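Local structure of putative citrate lyase, alfa subunit (Streptococcus mutans, 2HJ0) at residues A[81-84]-A[85-89]; A[131-135]-A[136-140]; A[218-222]-A[223-227]; A[314-318]-A[319-323]; A[440-444]-A[445-449]. The protein belongs to the CitF family as a putative citrate lyase alpha subunit, an alpha/beta protein built round two large mixed sheets and paired with a second copy of itself. All blocks are in the same frame, centred on the assembly; numbering follows the deposited sequence.

Interaction 1 (A[81-84]-A[85-89]); sequences NMVL and DEIAK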
loop_
_atom_site.group_PDB
_atom_site.type_symbol
_atom_site.label_atom_id
_atom_site.label_comp_id
_atom_site.label_asym_id
_atom_site.label_seq_id
_atom_site.Cartn_x
_atom_site.Cartn_y
_atom_site.Cartn_z
ATOM N N ASN A 81 26.219 6.458 2.326
ATOM C CA ASN A 81 27.441 7.080 2.837
ATOM C C ASN A 81 27.144 8.354 3.588
ATOM O O ASN A 81 27.853 8.728 4.522
ATOM C CB ASN A 81 28.420 7.409 1.705
ATOM C CG ASN A 81 28.823 6.193 0.904
ATOM O OD1 ASN A 81 28.906 5.080 1.425
ATOM N ND2 ASN A 81 29.098 6.402 -0.371
HETATM N N MSE A 82 26.091 9.026 3.165
HETATM C CA MSE A 82 25.683 10.273 3.783
HETATM C C MSE A 82 25.232 10.055 5.234
HETATM O O MSE A 82 25.842 10.584 6.163
HETATM C CB MSE A 82 24.546 10.870 2.963
HETATM C CG MSE A 82 24.386 12.365 3.077
HETATM SE SE MSE A 82 22.990 12.914 1.878
HETATM C CE MSE A 82 23.904 12.686 0.206
ATOM N N VAL A 83 24.170 9.274 5.420
ATOM C CA VAL A 83 23.644 9.008 6.751
ATOM C C VAL A 83 24.697 8.414 7.680
ATOM O O VAL A 83 25.005 8.986 8.728
ATOM C CB VAL A 83 22.436 8.053 6.689
ATOM C CG1 VAL A 83 21.928 7.741 8.087
ATOM C CG2 VAL A 83 21.339 8.676 5.865
ATOM N N LEU A 84 25.240 7.268 7.285
ATOM C CA LEU A 84 26.255 6.574 8.066
ATOM C C LEU A 84 27.358 7.505 8.549
ATOM O O LEU A 84 27.699 7.528 9.732
ATOM C CB LEU A 84 26.861 5.440 7.236
ATOM C CG LEU A 84 26.453 4.034 7.658
ATOM C CD1 LEU A 84 24.977 3.969 7.954
ATOM C CD2 LEU A 84 26.832 3.067 6.562
ATOM N N ASP A 85 27.914 8.284 7.634
ATOM C CA ASP A 85 28.983 9.194 8.002
ATOM C C ASP A 85 28.552 10.139 9.115
ATOM O O ASP A 85 29.304 10.391 10.055
ATOM C CB ASP A 85 29.439 9.982 6.781
ATOM C CG ASP A 85 30.663 10.812 7.057
ATOM O OD1 ASP A 85 30.508 11.917 7.629
ATOM O OD2 ASP A 85 31.778 10.354 6.710
ATOM N N GLU A 86 27.335 10.657 9.023
ATOM C CA GLU A 86 26.844 11.561 10.048
ATOM C C GLU A 86 26.645 10.792 11.355
ATOM O O GLU A 86 26.814 11.345 12.443
ATOM C CB GLU A 86 25.535 12.207 9.600
ATOM C CG GLU A 86 25.111 13.391 10.464
ATOM C CD GLU A 86 26.146 14.509 10.482
ATOM O OE1 GLU A 86 26.583 14.898 11.590
ATOM O OE2 GLU A 86 26.522 14.996 9.391
ATOM N N ILE A 87 26.279 9.518 11.252
ATOM C CA ILE A 87 26.099 8.709 12.449
ATOM C C ILE A 87 27.475 8.591 13.115
ATOM O O ILE A 87 27.605 8.756 14.326
ATOM C CB ILE A 87 25.618 7.271 12.133
ATOM C CG1 ILE A 87 24.363 7.288 11.259
ATOM C CG2 ILE A 87 25.340 6.532 13.436
ATOM C CD1 ILE A 87 23.097 7.710 11.970
ATOM N N ALA A 88 28.505 8.300 12.323
ATOM C CA ALA A 88 29.841 8.158 12.876
ATOM C C ALA A 88 30.276 9.462 13.541
ATOM O O ALA A 88 30.705 9.462 14.689
ATOM C CB ALA A 88 30.828 7.755 11.786
ATOM N N LYS A 89 30.142 10.570 12.820
ATOM C CA LYS A 89 30.524 11.880 13.329
ATOM C C LYS A 89 29.850 12.183 14.660
ATOM O O LYS A 89 30.431 12.840 15.525
ATOM C CB LYS A 89 30.142 12.971 12.328
ATOM C CG LYS A 89 31.301 13.610 11.574
ATOM C CD LYS A 89 32.007 12.619 10.657
ATOM C CE LYS A 89 32.899 13.329 9.635
ATOM N NZ LYS A 89 32.115 14.250 8.755
#
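Val83 and Ile87, one turn apart on helix 79-89, lie side by side and point the same way, with Val83 CG1 and Ile87 CG1 4.0 Å apart. Val83 CG1 stands anti to its own backbone N (chi1 178°) and so beside the carbonyl carbon, which turns this branch forward along the helix to its partner. The backbone bonds of the same turns are Ile87 N to Val83 O at 2.9 Å and Ala88 N to Leu84 O at 2.8 Å. Nearer the start of the helix, Asp85 N gives to Asn81 O at 3.1 Å.

On the outer side Lys89 NZ meets Asp85 OD1 at 3.0 Å, on the syn lone pair, a salt bridge one turn long. Further out, Phe69 of strand 66-69 packs on Val83, while Ile56 and Leu61 pack on Ile87. Ile52 of helix 52-58 touches selenomethionine Met82, and Glu86 OE1 is bonded to His53 ND1. The helix, the crossover between parallel strands 66-69 and 95-99, is thus amphipathic: apolar branches are pressed on the sheet and the neighbouring helix, and the Asp85-Lys89 ion pair probably neutralises charge on another flank.

Interaction 2 (A[131-135]-A[136-140]); sequences GAAIS and EGIME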
loop_
_atom_site.group_PDB
_atom_site.type_symbol
_atom_site.label_atom_id
_atom_site.label_comp_id
_atom_site.label_asym_id
_atom_site.label_seq_id
_atom_site.Cartn_x
_atom_site.Cartn_y
_atom_site.Cartn_z
ATOM N N GLY A 131 32.712 -6.339 -0.140
ATOM C CA GLY A 131 32.817 -7.783 -0.049
ATOM C C GLY A 131 34.238 -8.252 0.204
ATOM O O GLY A 131 34.453 -9.210 0.949
ATOM N N ALA A 132 35.203 -7.583 -0.422
ATOM C CA ALA A 132 36.623 -7.907 -0.259
ATOM C C ALA A 132 36.978 -7.748 1.205
ATOM O O ALA A 132 37.512 -8.663 1.825
ATOM C CB ALA A 132 37.477 -6.972 -1.098
ATOM N N ALA A 133 36.676 -6.577 1.753
ATOM C CA ALA A 133 36.942 -6.319 3.160
ATOM C C ALA A 133 36.322 -7.427 4.027
ATOM O O ALA A 133 37.032 -8.128 4.753
ATOM C CB ALA A 133 36.386 -4.964 3.559
ATOM N N ILE A 134 35.004 -7.594 3.950
ATOM C CA ILE A 134 34.330 -8.618 4.741
ATOM C C ILE A 134 34.959 -10.003 4.629
ATOM O O ILE A 134 34.982 -10.770 5.591
ATOM C CB ILE A 134 32.863 -8.732 4.353
ATOM C CG1 ILE A 134 32.135 -7.470 4.786
ATOM C CG2 ILE A 134 32.245 -9.954 5.005
ATOM C CD1 ILE A 134 32.126 -7.270 6.277
ATOM N N SER A 135 35.490 -10.305 3.455
ATOM C CA SER A 135 36.097 -11.598 3.210
ATOM C C SER A 135 37.442 -11.758 3.921
ATOM O O SER A 135 37.931 -12.871 4.085
ATOM C CB SER A 135 36.269 -11.795 1.702
ATOM O OG SER A 135 35.966 -13.121 1.311
ATOM N N GLU A 136 38.043 -10.647 4.340
ATOM C CA GLU A 136 39.321 -10.716 5.020
ATOM C C GLU A 136 39.169 -10.673 6.534
ATOM O O GLU A 136 40.154 -10.587 7.261
ATOM C CB GLU A 136 40.252 -9.595 4.553
ATOM C CG GLU A 136 40.012 -8.251 5.196
ATOM C CD GLU A 136 41.137 -7.252 4.896
ATOM O OE1 GLU A 136 41.377 -6.950 3.698
ATOM O OE2 GLU A 136 41.783 -6.769 5.862
ATOM N N GLY A 137 37.929 -10.712 7.007
ATOM C CA GLY A 137 37.694 -10.720 8.441
ATOM C C GLY A 137 37.479 -9.394 9.140
ATOM O O GLY A 137 37.516 -9.340 10.360
ATOM N N ILE A 138 37.253 -8.329 8.387
ATOM C CA ILE A 138 37.026 -7.013 8.968
ATOM C C ILE A 138 36.004 -7.009 10.108
ATOM O O ILE A 138 36.295 -6.497 11.175
ATOM C CB ILE A 138 36.553 -6.010 7.890
ATOM C CG1 ILE A 138 37.646 -5.826 6.853
ATOM C CG2 ILE A 138 36.206 -4.672 8.506
ATOM C CD1 ILE A 138 38.982 -5.475 7.464
HETATM N N MSE A 139 34.804 -7.542 9.879
HETATM C CA MSE A 139 33.776 -7.577 10.919
HETATM C C MSE A 139 33.984 -8.744 11.859
HETATM O O MSE A 139 34.538 -9.772 11.488
HETATM C CB MSE A 139 32.366 -7.729 10.334
HETATM C CG MSE A 139 31.738 -6.499 9.714
HETATM SE SE MSE A 139 29.875 -6.310 10.290
HETATM C CE MSE A 139 29.120 -7.950 9.594
ATOM N N GLU A 140 33.511 -8.573 13.083
ATOM C CA GLU A 140 33.590 -9.612 14.081
ATOM C C GLU A 140 32.402 -10.549 13.863
ATOM O O GLU A 140 32.545 -11.772 13.884
ATOM C CB GLU A 140 33.536 -8.989 15.463
ATOM C CG GLU A 140 33.541 -9.993 16.594
ATOM C CD GLU A 140 33.668 -9.332 17.955
ATOM O OE1 GLU A 140 33.506 -10.042 18.978
ATOM O OE2 GLU A 140 33.932 -8.106 17.997
#
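Ala133 CB meets Ile138 CG1 at 3.6 Å where helix 127-135, the crossover of a beta-alpha-beta unit between strands 118-123 and 143-145, gives way to loop. Ile138 carries CG1 anti to its carbonyl carbon (chi1 -63°), beside the backbone N, and this turns the branch back onto the last helical turn, against both the methyl and the carbonyl of Ala133. From helix 109-114, Ile110 packs on Ala133 and Ile113 on Ile138.

Glu136 behaves differently. Its CG lies between the backbone N and the carbonyl carbon (chi1 81°), from where it rests by Ala133 O while the rest of the chain extends toward solvent. That same oxygen takes Glu136 N at 2.7 Å from above the carbonyl plane, and a second bond from Glu136 N to Ala132 O is weak.

Gly137 has a positive phi of 92°, where a side chain would press on the preceding carbonyl. Beyond it, selenomethionine Met139 folds twice along its chain. Its CG comes obliquely across the end of Ile134, and the closest approach is that of Ile134 CD1 to Met139 CG, 3.5 Å.

Interaction 3 (A[218-222]-A[223-227]); sequences ISIPQ and TDVDY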
loop_
_atom_site.group_PDB
_atom_site.type_symbol
_atom_site.label_atom_id
_atom_site.label_comp_id
_atom_site.label_asym_id
_atom_site.label_seq_id
_atom_site.Cartn_x
_atom_site.Cartn_y
_atom_site.Cartn_z
ATOM N N ILE A 218 2.400 8.233 -6.165
ATOM C CA ILE A 218 2.850 8.003 -4.800
ATOM C C ILE A 218 3.337 6.574 -4.586
ATOM O O ILE A 218 2.540 5.649 -4.548
ATOM C CB ILE A 218 1.717 8.291 -3.836
ATOM C CG1 ILE A 218 1.216 9.722 -4.066
ATOM C CG2 ILE A 218 2.184 8.053 -2.426
ATOM C CD1 ILE A 218 -0.022 10.105 -3.248
ATOM N N SER A 219 4.645 6.383 -4.470
ATOM C CA SER A 219 5.171 5.038 -4.231
ATOM C C SER A 219 5.268 4.789 -2.721
ATOM O O SER A 219 5.139 3.660 -2.247
ATOM C CB SER A 219 6.537 4.886 -4.895
ATOM O OG SER A 219 6.428 5.107 -6.290
ATOM N N ILE A 220 5.496 5.866 -1.978
ATOM C CA ILE A 220 5.585 5.817 -0.529
ATOM C C ILE A 220 4.684 6.951 -0.032
ATOM O O ILE A 220 4.938 8.127 -0.296
ATOM C CB ILE A 220 7.026 5.999 -0.085
ATOM C CG1 ILE A 220 7.841 4.806 -0.575
ATOM C CG2 ILE A 220 7.090 6.161 1.407
ATOM C CD1 ILE A 220 9.301 4.877 -0.312
ATOM N N PRO A 221 3.597 6.592 0.677
ATOM C CA PRO A 221 2.618 7.539 1.220
ATOM C C PRO A 221 3.102 8.296 2.452
ATOM O O PRO A 221 3.977 7.828 3.195
ATOM C CB PRO A 221 1.428 6.644 1.525
ATOM C CG PRO A 221 2.105 5.409 2.042
ATOM C CD PRO A 221 3.258 5.207 1.077
ATOM N N GLN A 222 2.516 9.470 2.664
ATOM C CA GLN A 222 2.861 10.317 3.801
ATOM C C GLN A 222 2.623 9.556 5.112
ATOM O O GLN A 222 3.282 9.826 6.120
ATOM C CB GLN A 222 2.015 11.604 3.767
ATOM C CG GLN A 222 0.497 11.330 3.739
ATOM C CD GLN A 222 -0.351 12.532 3.368
ATOM O OE1 GLN A 222 -0.204 13.078 2.286
ATOM N NE2 GLN A 222 -1.253 12.935 4.260
ATOM N N THR A 223 1.702 8.590 5.077
ATOM C CA THR A 223 1.370 7.802 6.257
ATOM C C THR A 223 2.452 6.828 6.690
ATOM O O THR A 223 2.339 6.201 7.746
ATOM C CB THR A 223 0.075 7.006 6.058
ATOM O OG1 THR A 223 0.122 6.336 4.794
ATOM C CG2 THR A 223 -1.130 7.922 6.117
ATOM N N ASP A 224 3.499 6.693 5.885
ATOM C CA ASP A 224 4.602 5.803 6.240
ATOM C C ASP A 224 5.865 6.598 6.536
ATOM O O ASP A 224 6.867 6.025 6.940
ATOM C CB ASP A 224 4.911 4.831 5.099
ATOM C CG ASP A 224 3.862 3.748 4.945
ATOM O OD1 ASP A 224 3.009 3.600 5.856
ATOM O OD2 ASP A 224 3.897 3.025 3.910
ATOM N N VAL A 225 5.810 7.911 6.351
ATOM C CA VAL A 225 6.992 8.738 6.536
ATOM C C VAL A 225 6.959 9.595 7.794
ATOM O O VAL A 225 5.918 10.114 8.165
ATOM C CB VAL A 225 7.178 9.631 5.287
ATOM C CG1 VAL A 225 8.428 10.464 5.403
ATOM C CG2 VAL A 225 7.221 8.746 4.040
ATOM N N ASP A 226 8.098 9.744 8.460
ATOM C CA ASP A 226 8.130 10.555 9.661
ATOM C C ASP A 226 8.791 11.895 9.408
ATOM O O ASP A 226 8.302 12.933 9.849
ATOM C CB ASP A 226 8.859 9.812 10.794
ATOM C CG ASP A 226 8.109 8.569 11.248
ATOM O OD1 ASP A 226 7.110 8.701 11.993
ATOM O OD2 ASP A 226 8.511 7.458 10.838
ATOM N N TYR A 227 9.896 11.873 8.676
ATOM C CA TYR A 227 10.633 13.100 8.404
ATOM C C TYR A 227 11.140 13.169 6.971
ATOM O O TYR A 227 11.404 12.141 6.333
ATOM C CB TYR A 227 11.819 13.206 9.368
ATOM C CG TYR A 227 11.423 13.330 10.821
ATOM C CD1 TYR A 227 10.773 14.467 11.285
ATOM C CD2 TYR A 227 11.716 12.322 11.740
ATOM C CE1 TYR A 227 10.424 14.607 12.635
ATOM C CE2 TYR A 227 11.368 12.452 13.103
ATOM C CZ TYR A 227 10.723 13.606 13.536
ATOM O OH TYR A 227 10.391 13.776 14.856
#
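Pro221 sets its ring against two side chains that approach it from different directions. Thr223 crosses it at about a right angle, with OG1 3.5 Å from Pro221 CG and in touch with CB as well. Asp224 comes in at a slant, laying OD2 3.5 Å from Pro221 CG and near CD. The Thr223 hydroxyl reaches the ring because OG1 sits between its backbone N and carbonyl carbon (chi1 48°), whereas the Asp224 carboxylate gets there with CG beside its backbone N (chi1 -73°). A second crossing, again near a right angle, joins the apolar side: Ile220 CG2 meets Val225 CG2 at 3.7 Å, and the same Val225 methyl rests by Pro221 O.

Two successive backbone bonds hold the chain in this tight coil. Asp224 N gives to Pro221 O at 3.0 Å, and Val225 N to Gln222 O at 3.2 Å; each donor stands well above the plane of its carbonyl, in keeping with a short 3-10 turn. Just before it, Ser219 and Ile220 both face Ala178 in a classic beta bulge.

The turn leads into strand 227-230 and lies at the subunit interface. Gln222 OE1 accepts from Tyr213 OH and Asn177 ND2, while Gln222 NE2 gives to Gly361 O of the second subunit; Lys360 of that subunit makes a salt bridge with Asp226, and its Met353 packs on Pro221. The chemistry is thus divided: Ile220 and Val225 turn to apolar neighbours of their own chain, Gln222 is split between OE1, held within the chain, and NE2, held by the other copy, and Asp226 adds an ionic tie to that copy.

Interaction 4 (A[314-318]-A[319-323]); sequences VELLE and EGLVD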
loop_
_atom_site.group_PDB
_atom_site.type_symbol
_atom_site.label_atom_id
_atom_site.label_comp_id
_atom_site.label_asym_id
_atom_site.label_seq_id
_atom_site.Cartn_x
_atom_site.Cartn_y
_atom_site.Cartn_z
ATOM N N VAL A 314 10.947 -2.790 -22.265
ATOM C CA VAL A 314 10.058 -1.706 -22.623
ATOM C C VAL A 314 9.766 -1.853 -24.104
ATOM O O VAL A 314 8.634 -1.671 -24.563
ATOM C CB VAL A 314 10.717 -0.338 -22.387
ATOM C CG1 VAL A 314 9.713 0.786 -22.647
ATOM C CG2 VAL A 314 11.257 -0.262 -20.979
ATOM N N GLU A 315 10.803 -2.201 -24.844
ATOM C CA GLU A 315 10.692 -2.397 -26.281
ATOM C C GLU A 315 9.553 -3.375 -26.554
ATOM O O GLU A 315 8.662 -3.074 -27.332
ATOM C CB GLU A 315 12.009 -2.956 -26.828
ATOM C CG GLU A 315 12.520 -2.309 -28.107
ATOM C CD GLU A 315 13.543 -1.202 -27.866
ATOM O OE1 GLU A 315 13.159 -0.071 -27.486
ATOM O OE2 GLU A 315 14.746 -1.473 -28.059
ATOM N N LEU A 316 9.572 -4.533 -25.902
ATOM C CA LEU A 316 8.529 -5.531 -26.110
ATOM C C LEU A 316 7.136 -5.076 -25.704
ATOM O O LEU A 316 6.140 -5.452 -26.330
ATOM C CB LEU A 316 8.860 -6.818 -25.360
ATOM C CG LEU A 316 10.005 -7.682 -25.898
ATOM C CD1 LEU A 316 10.274 -8.806 -24.902
ATOM C CD2 LEU A 316 9.654 -8.259 -27.270
ATOM N N LEU A 317 7.056 -4.281 -24.644
ATOM C CA LEU A 317 5.766 -3.788 -24.168
ATOM C C LEU A 317 5.152 -2.827 -25.191
ATOM O O LEU A 317 3.932 -2.733 -25.309
ATOM C CB LEU A 317 5.931 -3.067 -22.821
ATOM C CG LEU A 317 4.617 -2.509 -22.257
ATOM C CD1 LEU A 317 3.845 -3.633 -21.583
ATOM C CD2 LEU A 317 4.879 -1.376 -21.280
ATOM N N GLU A 318 6.004 -2.119 -25.929
ATOM C CA GLU A 318 5.522 -1.176 -26.923
ATOM C C GLU A 318 5.150 -1.886 -28.228
ATOM O O GLU A 318 4.182 -1.517 -28.876
ATOM C CB GLU A 318 6.568 -0.077 -27.156
ATOM C CG GLU A 318 7.098 0.510 -25.849
ATOM C CD GLU A 318 7.122 2.034 -25.803
ATOM O OE1 GLU A 318 7.443 2.591 -24.721
ATOM O OE2 GLU A 318 6.820 2.682 -26.838
ATOM N N GLU A 319 5.899 -2.917 -28.603
ATOM C CA GLU A 319 5.612 -3.658 -29.823
ATOM C C GLU A 319 4.372 -4.528 -29.631
ATOM O O GLU A 319 3.958 -5.271 -30.522
ATOM C CB GLU A 319 6.804 -4.545 -30.196
ATOM C CG GLU A 319 8.059 -3.775 -30.566
ATOM C CD GLU A 319 9.259 -4.674 -30.877
ATOM O OE1 GLU A 319 10.293 -4.132 -31.355
ATOM O OE2 GLU A 319 9.174 -5.908 -30.638
ATOM N N GLY A 320 3.775 -4.438 -28.453
ATOM C CA GLY A 320 2.595 -5.233 -28.172
ATOM C C GLY A 320 2.867 -6.723 -28.017
ATOM O O GLY A 320 1.949 -7.529 -28.144
ATOM N N LEU A 321 4.113 -7.102 -27.737
ATOM C CA LEU A 321 4.438 -8.512 -27.573
ATOM C C LEU A 321 4.249 -9.016 -26.147
ATOM O O LEU A 321 4.138 -10.220 -25.905
ATOM C CB LEU A 321 5.861 -8.788 -28.023
ATOM C CG LEU A 321 5.982 -9.318 -29.453
ATOM C CD1 LEU A 321 5.568 -8.244 -30.448
ATOM C CD2 LEU A 321 7.432 -9.736 -29.683
ATOM N N VAL A 322 4.238 -8.094 -25.199
ATOM C CA VAL A 322 4.021 -8.443 -23.809
ATOM C C VAL A 322 2.973 -7.457 -23.298
ATOM O O VAL A 322 3.142 -6.238 -23.380
ATOM C CB VAL A 322 5.350 -8.369 -22.977
ATOM C CG1 VAL A 322 5.947 -6.975 -23.029
ATOM C CG2 VAL A 322 5.088 -8.777 -21.544
ATOM N N ASP A 323 1.875 -8.003 -22.795
ATOM C CA ASP A 323 0.772 -7.193 -22.315
ATOM C C ASP A 323 1.067 -6.260 -21.148
ATOM O O ASP A 323 0.794 -5.067 -21.228
ATOM C CB ASP A 323 -0.413 -8.081 -21.954
ATOM C CG ASP A 323 -1.674 -7.284 -21.794
ATOM O OD1 ASP A 323 -2.118 -6.697 -22.807
ATOM O OD2 ASP A 323 -2.217 -7.218 -20.670
HETATM O O HOH W 1 9.739 -1.259 -29.682
#
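Val322 sets a methyl on the backbone of Leu317, in the hollow between two leucines of the last helical turn: CG1 lies 3.3 Å from Leu317 N, with Leu316 CB at 3.7 Å and Leu317 CB at 3.9 Å from it. Its chi1 of 59° does this, placing CG1 between the backbone N and the carbonyl carbon and aiming it at the helix backbone. Leu317 answers from its own side, with CD1 resting on the carbonyls of Val322 and Asp323. A second bump is Leu321, whose CD2 comes slantwise against Leu316 CD2 at 3.6 Å; Arg292 and Met295 of helix 282-297 continue that wall.

On the solvent side, Glu319 lays its CG by Glu315 O, and a water gives to Glu315 O and, weakly, to Glu319 OE1. The OE2 of Glu319 forms a salt bridge with Arg292, as Glu318 does with Arg341.

Backbone bonds close the end: Glu319 N to Glu315 O at 3.0 Å, Leu321 N to Leu316 O at 3.0 Å, and a weak one from Val322 N to Leu316 O. Gly320 makes the reversal with phi 71°. The 6→1 bond from Leu321 N and the Leu316-Leu321 apolar pair resemble a Schellman motif, though without a clear Gly320 N to Leu317 O bond, at the exit of helix 311-318 into strand 322-327 of a beta-alpha-beta crossover.

Interaction 5 (A[440-444]-A[445-449]); sequences VVVTE and VGIAI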
loop_
_atom_site.group_PDB
_atom_site.type_symbol
_atom_site.label_atom_id
_atom_site.label_comp_id
_atom_site.label_asym_id
_atom_site.label_seq_id
_atom_site.Cartn_x
_atom_site.Cartn_y
_atom_site.Cartn_z
ATOM N N VAL A 440 17.046 -26.414 -16.146
ATOM C CA VAL A 440 17.849 -26.574 -17.345
ATOM C C VAL A 440 19.033 -25.641 -17.346
ATOM O O VAL A 440 18.910 -24.458 -17.035
ATOM C CB VAL A 440 17.027 -26.275 -18.615
ATOM C CG1 VAL A 440 17.880 -26.561 -19.851
ATOM C CG2 VAL A 440 15.743 -27.092 -18.619
ATOM N N VAL A 441 20.180 -26.187 -17.707
ATOM C CA VAL A 441 21.409 -25.420 -17.773
ATOM C C VAL A 441 21.781 -25.275 -19.253
ATOM O O VAL A 441 21.719 -26.241 -20.013
ATOM C CB VAL A 441 22.539 -26.142 -16.994
ATOM C CG1 VAL A 441 23.883 -25.503 -17.287
ATOM C CG2 VAL A 441 22.256 -26.086 -15.513
ATOM N N VAL A 442 22.146 -24.062 -19.664
ATOM C CA VAL A 442 22.512 -23.807 -21.054
ATOM C C VAL A 442 23.936 -23.250 -21.170
ATOM O O VAL A 442 24.294 -22.301 -20.473
ATOM C CB VAL A 442 21.527 -22.805 -21.702
ATOM C CG1 VAL A 442 21.864 -22.600 -23.170
ATOM C CG2 VAL A 442 20.103 -23.307 -21.547
ATOM N N THR A 443 24.736 -23.853 -22.049
ATOM C CA THR A 443 26.118 -23.436 -22.289
ATOM C C THR A 443 26.348 -23.310 -23.792
ATOM O O THR A 443 25.411 -23.463 -24.574
ATOM C CB THR A 443 27.111 -24.466 -21.746
ATOM O OG1 THR A 443 27.040 -25.664 -22.533
ATOM C CG2 THR A 443 26.789 -24.799 -20.306
ATOM N N GLU A 444 27.581 -23.045 -24.214
ATOM C CA GLU A 444 27.825 -22.919 -25.651
ATOM C C GLU A 444 28.040 -24.290 -26.283
ATOM O O GLU A 444 28.122 -24.433 -27.502
ATOM C CB GLU A 444 29.017 -21.994 -25.929
ATOM C CG GLU A 444 30.398 -22.554 -25.635
ATOM C CD GLU A 444 30.776 -22.535 -24.153
ATOM O OE1 GLU A 444 31.986 -22.590 -23.859
ATOM O OE2 GLU A 444 29.883 -22.474 -23.290
ATOM N N VAL A 445 28.087 -25.304 -25.430
ATOM C CA VAL A 445 28.298 -26.668 -25.868
ATOM C C VAL A 445 26.986 -27.438 -25.892
ATOM O O VAL A 445 26.901 -28.530 -26.456
ATOM C CB VAL A 445 29.291 -27.356 -24.940
ATOM C CG1 VAL A 445 29.568 -28.766 -25.409
ATOM C CG2 VAL A 445 30.575 -26.549 -24.914
ATOM N N GLY A 446 25.955 -26.857 -25.288
ATOM C CA GLY A 446 24.670 -27.516 -25.268
ATOM C C GLY A 446 23.863 -27.287 -24.012
ATOM O O GLY A 446 24.185 -26.438 -23.184
ATOM N N ILE A 447 22.811 -28.086 -23.879
ATOM C CA ILE A 447 21.871 -28.033 -22.766
ATOM C C ILE A 447 22.029 -29.220 -21.816
ATOM O O ILE A 447 22.320 -30.326 -22.255
ATOM C CB ILE A 447 20.428 -28.017 -23.344
ATOM C CG1 ILE A 447 19.933 -26.578 -23.420
ATOM C CG2 ILE A 447 19.490 -28.907 -22.543
ATOM C CD1 ILE A 447 20.805 -25.714 -24.272
ATOM N N ALA A 448 21.843 -28.984 -20.517
ATOM C CA ALA A 448 21.915 -30.046 -19.512
ATOM C C ALA A 448 20.613 -30.001 -18.705
ATOM O O ALA A 448 20.393 -29.087 -17.917
ATOM C CB ALA A 448 23.106 -29.845 -18.596
ATOM N N ILE A 449 19.744 -30.984 -18.914
ATOM C CA ILE A 449 18.468 -31.014 -18.210
ATOM C C ILE A 449 18.569 -31.771 -16.892
ATOM O O ILE A 449 18.987 -32.930 -16.858
ATOM C CB ILE A 449 17.369 -31.697 -19.054
ATOM C CG1 ILE A 449 17.301 -31.071 -20.446
ATOM C CG2 ILE A 449 16.022 -31.550 -18.365
ATOM C CD1 ILE A 449 16.375 -31.800 -21.388
#
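Val441 and Ala448 form the hydrogen-bonded pair of a tight antiparallel hairpin, strands 440-442 and 447-449 running at 167° to each other. Val441 N gives to Ala448 O at 2.9 Å, and Ala448 N returns to Val441 O at 2.8 Å. Ile447 CA adds a C-H contact to Val441 O. Val440 with Ile449 and Val442 with Ile447 are the flanking non-hydrogen-bonded pairs.

At the turn, Thr443 N gives to Gly446 O at 2.9 Å across Glu444 and Val445. The Thr443 hydroxyl works twice: OG1, held between its backbone N and carbonyl carbon (chi1 69°), donates to Gly446 O at 3.0 Å and accepts Val445 N at 3.1 Å, the latter an ST turn. Gly446 O is therefore gripped by two donors of one residue. Gly446 itself adopts phi 146°, where a side chain would meet the preceding carbonyl.

The apolar contacts divide by face. On one, Val442 and Ile447 point the same way side by side, with Val442 CG1 to Ile447 CD1 3.5 Å apart, and Val440 CG1 touches Ile447 CG2 at 3.9 Å. On the other, Val441 CB faces Ala448 CB at 4.1 Å.

Helix 251-265 packs on the Val442-Ile447 face through Tyr259 and Val263, and helix 470-481 lays Leu473 on Val441 and Ala448. Strand 440-442 also pairs with strand 409-413, and strand 447-449 with strand 467-468, which places the hairpin inside the second mixed sheet.

Overall arrangement
The five contacts follow one another along the chain without touching. Interactions 1 and 2 belong to helices crossing over the first mixed sheet, their centres about 20 Å apart; interaction 3 is the turn feeding strand 227-230 of that sheet, and of the five it alone meets the second subunit. Interactions 4 and 5 serve the other mixed sheet, with centres about 28 Å apart. Interaction 5 is buried and largely apolar, its polar bonding across the hairpin made by the backbone and one hydroxyl. The rest are partly buried: in interactions 2 and 4 a positive-phi glycine follows the end of a helix, with glutamates outside, whereas interaction 1 stays helical throughout.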